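Local coordinates for protein Sodium/sialic acid symporter SiaT (Proteus mirabilis, PDB 5NV9) that couples the sodium gradient to the uptake of the sialic acid N-acetylneuraminic acid across the bacterial inner membrane, at residues A12-F15 and G16-A19; C166-Y169 and T170-G174; Q255-V258 and Q259-V263. All coordinates share one frame; numbering follows the deposited sequence.

Contact 1 of 3, residues A12-F15 and G16-A19; sequences AVLF and GYLA
G16 N donates to A12 O over 2.9 Å, one of four successive backbone bonds that make A12-A19 two turns of the first transmembrane helix, 8-29, of this LeuT-fold symporter. The next three run from Y17 N to V13 O, L18 N to L14 O and A19 N to F15 O, each closing the regular i to i+4 pattern of an alpha helix. A12, F15 and G16 are on the surface, whereas L14, Y17 and L18 are buried. G16 places no beta carbon beside the carbonyl of A12, and A19 brings just a methyl, its CB 3.3 Å from F15 O. L18 reaches back along the helix and touches two partners of the preceding turn with one methyl, CD1, which stands 4.2 Å from L14 CG and over a face of the F15 ring, where the nearest carbon, CD2, is 4.4 Å from it. CG of L18 lies anti to the carbonyl carbon (chi1 -64°), and this turns the branch toward F15 and L14, so that one leucine methyl serves two apolar neighbours. Beyond the helix, F15 touches L161 and L18 meets L165, both of helix 155-203, and L18 also meets Q341 of helix 328-361. In Y17, CG anti to the backbone N (chi1 153°) sends the hydroxyl end away, while CD2 stays 4.3 Å from L14 CD1. The hydroxyl bonds to Q341 OE1 and Q185 NE2, so a phenol can place a polar end between two neighbouring helices while its ring packs against A334, F337 and A338. The side chain ends about 9 Å from a bound sodium ion without being a ligand of it. Near the root of the ring, L14 O lies at its edge and in its plane, 3.8 Å from Y17 CD2.

Contact 2 of 3, residues C166-Y169 and T170-G174; sequences CIIY and TWMGG
The Y169 ring crosses T170 obliquely, its CD1 3.3 Å from T170 N, while C166 O lies over the centre of one face, 3.7 Å above the ring plane. W171 meets the preceding turn differently: I168 O sits at the edge of the indole, in its plane, 3.9 Å from CE3 of W171, and the ring makes a cation-pi contact with K378 of helix 370-398. Both aromatic residues lie on the long helix 155-203, in its membrane span 155-172. Y169 CG stands between the backbone N and the carbonyl carbon (chi1 78°), which lays the ring over C166 O of its own helix; its hydroxyl bonds Q185 NE2. T170 suits its buried place because a threonine hydroxyl can return to its own helix: OG1 donates to C166 O at 2.8 Å, from above the carbonyl plane, and T170 N donates to the same oxygen at 3.0 Å. M172, a selenomethionine, bends at chi3 and brings its methyl CE to 4.3 Å from I168 CG2, on the side that packs against V26 and S29 of helix 8-29. G173 and G174 follow, where the membrane spans 155-172 and 175-199 meet. G173 has no beta carbon to crowd Y169 O, to which its N donates at 3.1 Å. The positive phi of G174 (71°) is a conformation that glycine takes easily. C166 O, a polar atom in a buried setting, thus takes two bonds, both from T170, and lies over the Y169 ring. The T170 side chain also touches S345, a ligand of the second sodium, so T170 is placed in the second shell of that site.

Contact 3 of 3, residues Q255-V258 and Q259-V263; sequences QDVV and QRYIV
The short cytoplasmic helical turn 255-258 continues the helix 236-253 after a break and runs on into the loop 259-263. R260 NH1 makes a weak bond, 2.8 Å long and bent to 122°, to D256 O. R260 NE bonds S53 OG, and the side chain comes within about 3 Å of those of D182 and S346, ligands of the second sodium, and about 4 Å of a sodium ion, consistent with a second-shell place. Such discontinuous helices are a hallmark of the LeuT fold, and here the winding tightens: Q259 N still donates to Q255 O, four residues back, but R260 N donates to V257 O (2.8 Å) and Y261 N to V258 O (3.0 Å), each three back. Y261 folds under the turn. The backbone CA of V258 lies over its ring, 4.1 Å from the centroid in a CH-pi contact, while the V257 methyl CG1 makes an apolar one, 3.8 Å from Y261 CZ; the ring's hydroxyl bonds F251 O. The amides of Q255 and Q259 are nearly parallel, 11° apart, with Q255 NE2 3.4 Å from Q259 CG; their polar ends bond S353 and S350 of helix 328-361.

Overall arrangement
Along the chain the three contacts come in series: contact 1 on helix 8-29, contact 2 on helix 155-203, contact 3 at the turn 255-258 and the loop 259-263 that follows. Centres lie about 17 Å apart for contacts 1 and 2, about 18 Å for contacts 2 and 3, and about 29 Å for contacts 1 and 3, so contact 2 lies between the others. None touches another directly. Helix 328-361, which supplies serine ligands to both sodium ions, packs against all three, and Q185 NE2 is hydrogen-bonded to the hydroxyls of Y17 and Y169. Side chains of R260, Y169 and Y17 come within about 4, 6 and 9 Å of a sodium ion, approaching to different depths.

Contact 1 of 3, residues A12-F15 and G16-A19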
loop_
_atom_site.group_PDB
_atom_site.type_symbol
_atom_site.label_atom_id
_atom_site.label_comp_id
_atom_site.label_asym_id
_atom_site.label_seq_id
_atom_site.Cartn_x
_atom_site.Cartn_y
_atom_site.Cartn_z
ATOM N N ALA A 12 14.556 -5.700 23.476
ATOM C CA ALA A 12 15.625 -4.772 23.248
ATOM C C ALA A 12 15.899 -4.664 21.754
ATOM O O ALA A 12 16.327 -3.619 21.286
ATOM C CB ALA A 12 16.885 -5.200 24.000
ATOM N N VAL A 13 15.694 -5.763 21.016
ATOM C CA VAL A 13 15.834 -5.739 19.566
ATOM C C VAL A 13 14.764 -4.837 18.968
ATOM O O VAL A 13 15.060 -3.972 18.130
ATOM C CB VAL A 13 15.690 -7.134 18.962
ATOM C CG1 VAL A 13 15.673 -7.040 17.453
ATOM C CG2 VAL A 13 16.829 -8.020 19.416
ATOM N N LEU A 14 13.542 -4.996 19.450
ATOM C CA LEU A 14 12.433 -4.175 18.972
ATOM C C LEU A 14 12.695 -2.676 19.227
ATOM O O LEU A 14 12.511 -1.852 18.317
ATOM C CB LEU A 14 11.126 -4.580 19.623
ATOM C CG LEU A 14 9.944 -3.646 19.266
ATOM C CD1 LEU A 14 9.715 -3.657 17.757
ATOM C CD2 LEU A 14 8.694 -4.091 20.025
ATOM N N PHE A 15 13.157 -2.342 20.429
ATOM C CA PHE A 15 13.398 -0.935 20.790
ATOM C C PHE A 15 14.632 -0.342 20.165
ATOM O O PHE A 15 14.694 0.858 19.941
ATOM C CB PHE A 15 13.388 -0.748 22.297
ATOM C CG PHE A 15 12.008 -0.643 22.862
ATOM C CD1 PHE A 15 11.243 -1.763 23.071
ATOM C CD2 PHE A 15 11.454 0.594 23.129
ATOM C CE1 PHE A 15 9.963 -1.665 23.581
ATOM C CE2 PHE A 15 10.178 0.705 23.634
ATOM C CZ PHE A 15 9.428 -0.429 23.860
ATOM N N GLY A 16 15.614 -1.173 19.859
ATOM C CA GLY A 16 16.706 -0.750 18.998
ATOM C C GLY A 16 16.234 -0.353 17.597
ATOM O O GLY A 16 16.669 0.678 17.038
ATOM N N TYR A 17 15.391 -1.187 17.014
ATOM C CA TYR A 17 14.813 -0.887 15.709
ATOM C C TYR A 17 14.024 0.451 15.731
ATOM O O TYR A 17 14.179 1.330 14.859
ATOM C CB TYR A 17 13.846 -1.985 15.280
ATOM C CG TYR A 17 12.742 -1.443 14.309
ATOM C CD1 TYR A 17 13.012 -1.255 12.956
ATOM C CD2 TYR A 17 11.510 -1.110 14.763
ATOM C CE1 TYR A 17 12.044 -0.784 12.079
ATOM C CE2 TYR A 17 10.507 -0.622 13.889
ATOM C CZ TYR A 17 10.789 -0.438 12.549
ATOM O OH TYR A 17 9.843 0.047 11.674
ATOM N N LEU A 18 13.185 0.607 16.744
ATOM C CA LEU A 18 12.397 1.862 16.908
ATOM C C LEU A 18 13.253 3.120 17.100
ATOM O O LEU A 18 12.945 4.191 16.534
ATOM C CB LEU A 18 11.408 1.708 18.044
ATOM C CG LEU A 18 10.312 0.675 17.891
ATOM C CD1 LEU A 18 9.482 0.490 19.167
ATOM C CD2 LEU A 18 9.359 1.094 16.761
ATOM N N ALA A 19 14.331 3.006 17.889
ATOM C CA ALA A 19 15.252 4.080 18.100
ATOM C C ALA A 19 15.978 4.403 16.810
ATOM O O ALA A 19 16.283 5.554 16.535
ATOM C CB ALA A 19 16.251 3.696 19.181
#

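Contact 2 of 3, residues C166-Y169 and T170-G174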
loop_
_atom_site.group_PDB
_atom_site.type_symbol
_atom_site.label_atom_id
_atom_site.label_comp_id
_atom_site.label_asym_id
_atom_site.label_seq_id
_atom_site.Cartn_x
_atom_site.Cartn_y
_atom_site.Cartn_z
ATOM N N CYS A 166 5.759 6.286 14.679
ATOM C CA CYS A 166 5.791 6.494 13.223
ATOM C C CYS A 166 5.486 7.956 12.820
ATOM O O CYS A 166 6.216 8.558 12.004
ATOM C CB CYS A 166 4.804 5.556 12.524
ATOM S SG CYS A 166 5.007 5.535 10.739
ATOM N N ILE A 167 4.458 8.531 13.449
ATOM C CA ILE A 167 4.061 9.916 13.242
ATOM C C ILE A 167 5.214 10.884 13.547
ATOM O O ILE A 167 5.397 11.833 12.836
ATOM C CB ILE A 167 2.784 10.298 14.093
ATOM C CG1 ILE A 167 1.560 9.613 13.512
ATOM C CG2 ILE A 167 2.562 11.810 14.137
ATOM C CD1 ILE A 167 0.336 9.603 14.400
ATOM N N ILE A 168 5.966 10.629 14.604
ATOM C CA ILE A 168 7.014 11.520 15.040
ATOM C C ILE A 168 8.155 11.565 14.035
ATOM O O ILE A 168 8.512 12.642 13.550
ATOM C CB ILE A 168 7.467 11.177 16.472
ATOM C CG1 ILE A 168 6.359 11.620 17.433
ATOM C CG2 ILE A 168 8.760 11.918 16.801
ATOM C CD1 ILE A 168 6.468 10.997 18.791
ATOM N N TYR A 169 8.669 10.403 13.637
ATOM C CA TYR A 169 9.772 10.386 12.667
ATOM C C TYR A 169 9.323 10.858 11.306
ATOM O O TYR A 169 10.114 11.438 10.605
ATOM C CB TYR A 169 10.543 9.041 12.610
ATOM C CG TYR A 169 9.920 7.865 11.840
ATOM C CD1 TYR A 169 9.783 7.875 10.441
ATOM C CD2 TYR A 169 9.582 6.706 12.496
ATOM C CE1 TYR A 169 9.255 6.775 9.759
ATOM C CE2 TYR A 169 9.026 5.606 11.806
ATOM C CZ TYR A 169 8.869 5.640 10.436
ATOM O OH TYR A 169 8.313 4.526 9.778
ATOM N N THR A 170 8.072 10.603 10.920
ATOM C CA THR A 170 7.539 11.056 9.605
ATOM C C THR A 170 7.443 12.587 9.580
ATOM O O THR A 170 7.960 13.252 8.697
ATOM C CB THR A 170 6.148 10.427 9.293
ATOM O OG1 THR A 170 6.247 8.999 9.218
ATOM C CG2 THR A 170 5.609 10.902 7.976
ATOM N N TRP A 171 6.859 13.136 10.620
ATOM C CA TRP A 171 6.754 14.561 10.816
ATOM C C TRP A 171 8.068 15.343 10.731
ATOM O O TRP A 171 8.142 16.359 10.008
ATOM C CB TRP A 171 5.987 14.799 12.116
ATOM C CG TRP A 171 5.900 16.212 12.579
ATOM C CD1 TRP A 171 4.928 17.147 12.249
ATOM C CD2 TRP A 171 6.744 16.842 13.532
ATOM N NE1 TRP A 171 5.168 18.323 12.909
ATOM C CE2 TRP A 171 6.271 18.173 13.703
ATOM C CE3 TRP A 171 7.883 16.439 14.221
ATOM C CZ2 TRP A 171 6.905 19.099 14.554
ATOM C CZ3 TRP A 171 8.519 17.368 15.073
ATOM C CH2 TRP A 171 8.024 18.679 15.225
HETATM N N MSE A 172 9.110 14.853 11.413
HETATM C CA MSE A 172 10.430 15.490 11.473
HETATM C C MSE A 172 11.148 15.340 10.198
HETATM O O MSE A 172 11.849 16.238 9.771
HETATM C CB MSE A 172 11.304 14.717 12.515
HETATM C CG MSE A 172 10.743 14.926 13.930
HETATM SE SE MSE A 172 12.054 14.470 15.357
HETATM C CE MSE A 172 12.507 12.604 14.805
ATOM N N GLY A 173 11.017 14.170 9.589
ATOM C CA GLY A 173 11.921 13.757 8.510
ATOM C C GLY A 173 11.629 14.081 7.073
ATOM O O GLY A 173 12.544 13.998 6.206
ATOM N N GLY A 174 10.365 14.424 6.786
ATOM C CA GLY A 174 9.972 14.777 5.432
ATOM C C GLY A 174 9.979 13.518 4.582
ATOM O O GLY A 174 10.062 12.440 5.119
#

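Contact 3 of 3, residues Q255-V258 and Q259-V263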
loop_
_atom_site.group_PDB
_atom_site.type_symbol
_atom_site.label_atom_id
_atom_site.label_comp_id
_atom_site.label_asym_id
_atom_site.label_seq_id
_atom_site.Cartn_x
_atom_site.Cartn_y
_atom_site.Cartn_z
ATOM N N GLN A 255 -1.223 8.579 -4.805
ATOM C CA GLN A 255 -0.172 9.518 -4.468
ATOM C C GLN A 255 1.003 8.909 -3.708
ATOM O O GLN A 255 2.127 9.399 -3.849
ATOM C CB GLN A 255 -0.777 10.686 -3.682
ATOM C CG GLN A 255 0.256 11.703 -3.150
ATOM C CD GLN A 255 0.987 12.524 -4.215
ATOM O OE1 GLN A 255 0.757 12.375 -5.430
ATOM N NE2 GLN A 255 1.951 13.325 -3.766
ATOM N N ASP A 256 0.763 7.890 -2.861
ATOM C CA ASP A 256 1.878 7.299 -2.065
ATOM C C ASP A 256 2.977 6.673 -2.958
ATOM O O ASP A 256 4.155 6.764 -2.631
ATOM C CB ASP A 256 1.378 6.327 -0.975
ATOM C CG ASP A 256 0.566 5.163 -1.532
ATOM O OD1 ASP A 256 -0.124 5.267 -2.626
ATOM O OD2 ASP A 256 0.600 4.124 -0.827
ATOM N N VAL A 257 2.591 6.082 -4.092
ATOM C CA VAL A 257 3.545 5.553 -5.044
ATOM C C VAL A 257 4.044 6.625 -6.056
ATOM O O VAL A 257 5.258 6.830 -6.248
ATOM C CB VAL A 257 2.962 4.319 -5.717
ATOM C CG1 VAL A 257 3.812 3.916 -6.925
ATOM C CG2 VAL A 257 2.941 3.170 -4.724
ATOM N N VAL A 258 3.105 7.363 -6.625
ATOM C CA VAL A 258 3.387 8.331 -7.659
ATOM C C VAL A 258 4.366 9.375 -7.180
ATOM O O VAL A 258 5.229 9.832 -7.915
ATOM C CB VAL A 258 2.082 9.036 -8.196
ATOM C CG1 VAL A 258 2.467 10.119 -9.165
ATOM C CG2 VAL A 258 1.200 8.064 -8.933
ATOM N N GLN A 259 4.254 9.761 -5.930
ATOM C CA GLN A 259 5.261 10.649 -5.312
ATOM C C GLN A 259 6.715 10.186 -5.454
ATOM O O GLN A 259 7.630 11.014 -5.594
ATOM C CB GLN A 259 4.931 10.806 -3.829
ATOM C CG GLN A 259 5.167 12.194 -3.283
ATOM C CD GLN A 259 4.917 12.232 -1.795
ATOM O OE1 GLN A 259 4.051 11.489 -1.316
ATOM N NE2 GLN A 259 5.689 13.060 -1.046
ATOM N N ARG A 260 6.950 8.876 -5.425
ATOM C CA ARG A 260 8.324 8.364 -5.606
ATOM C C ARG A 260 8.857 8.538 -7.017
ATOM O O ARG A 260 10.053 8.437 -7.214
ATOM C CB ARG A 260 8.442 6.892 -5.219
ATOM C CG ARG A 260 8.696 6.649 -3.760
ATOM C CD ARG A 260 7.441 6.672 -2.933
ATOM N NE ARG A 260 7.755 6.601 -1.501
ATOM C CZ ARG A 260 7.057 7.209 -0.538
ATOM N NH1 ARG A 260 5.984 7.918 -0.830
ATOM N NH2 ARG A 260 7.462 7.129 0.710
ATOM N N TYR A 261 7.991 8.787 -8.004
ATOM C CA TYR A 261 8.443 8.998 -9.368
ATOM C C TYR A 261 9.104 10.357 -9.594
ATOM O O TYR A 261 9.793 10.533 -10.599
ATOM C CB TYR A 261 7.267 8.850 -10.363
ATOM C CG TYR A 261 6.509 7.484 -10.304
ATOM C CD1 TYR A 261 7.087 6.309 -9.784
ATOM C CD2 TYR A 261 5.209 7.397 -10.795
ATOM C CE1 TYR A 261 6.373 5.089 -9.770
ATOM C CE2 TYR A 261 4.513 6.188 -10.818
ATOM C CZ TYR A 261 5.059 5.044 -10.290
ATOM O OH TYR A 261 4.252 3.891 -10.343
ATOM N N ILE A 262 8.857 11.318 -8.704
ATOM C CA ILE A 262 9.327 12.697 -8.872
ATOM C C ILE A 262 10.456 13.087 -7.879
ATOM O O ILE A 262 10.967 14.208 -7.915
ATOM C CB ILE A 262 8.125 13.684 -8.836
ATOM C CG1 ILE A 262 7.282 13.581 -7.571
ATOM C CG2 ILE A 262 7.144 13.322 -9.955
ATOM C CD1 ILE A 262 7.716 14.492 -6.470
ATOM N N VAL A 263 10.837 12.178 -6.981
ATOM C CA VAL A 263 11.931 12.487 -6.043
ATOM C C VAL A 263 13.325 12.281 -6.607
ATOM O O VAL A 263 14.329 12.733 -5.993
ATOM C CB VAL A 263 11.806 11.686 -4.721
ATOM C CG1 VAL A 263 10.553 12.048 -3.986
ATOM C CG2 VAL A 263 11.896 10.198 -4.930
#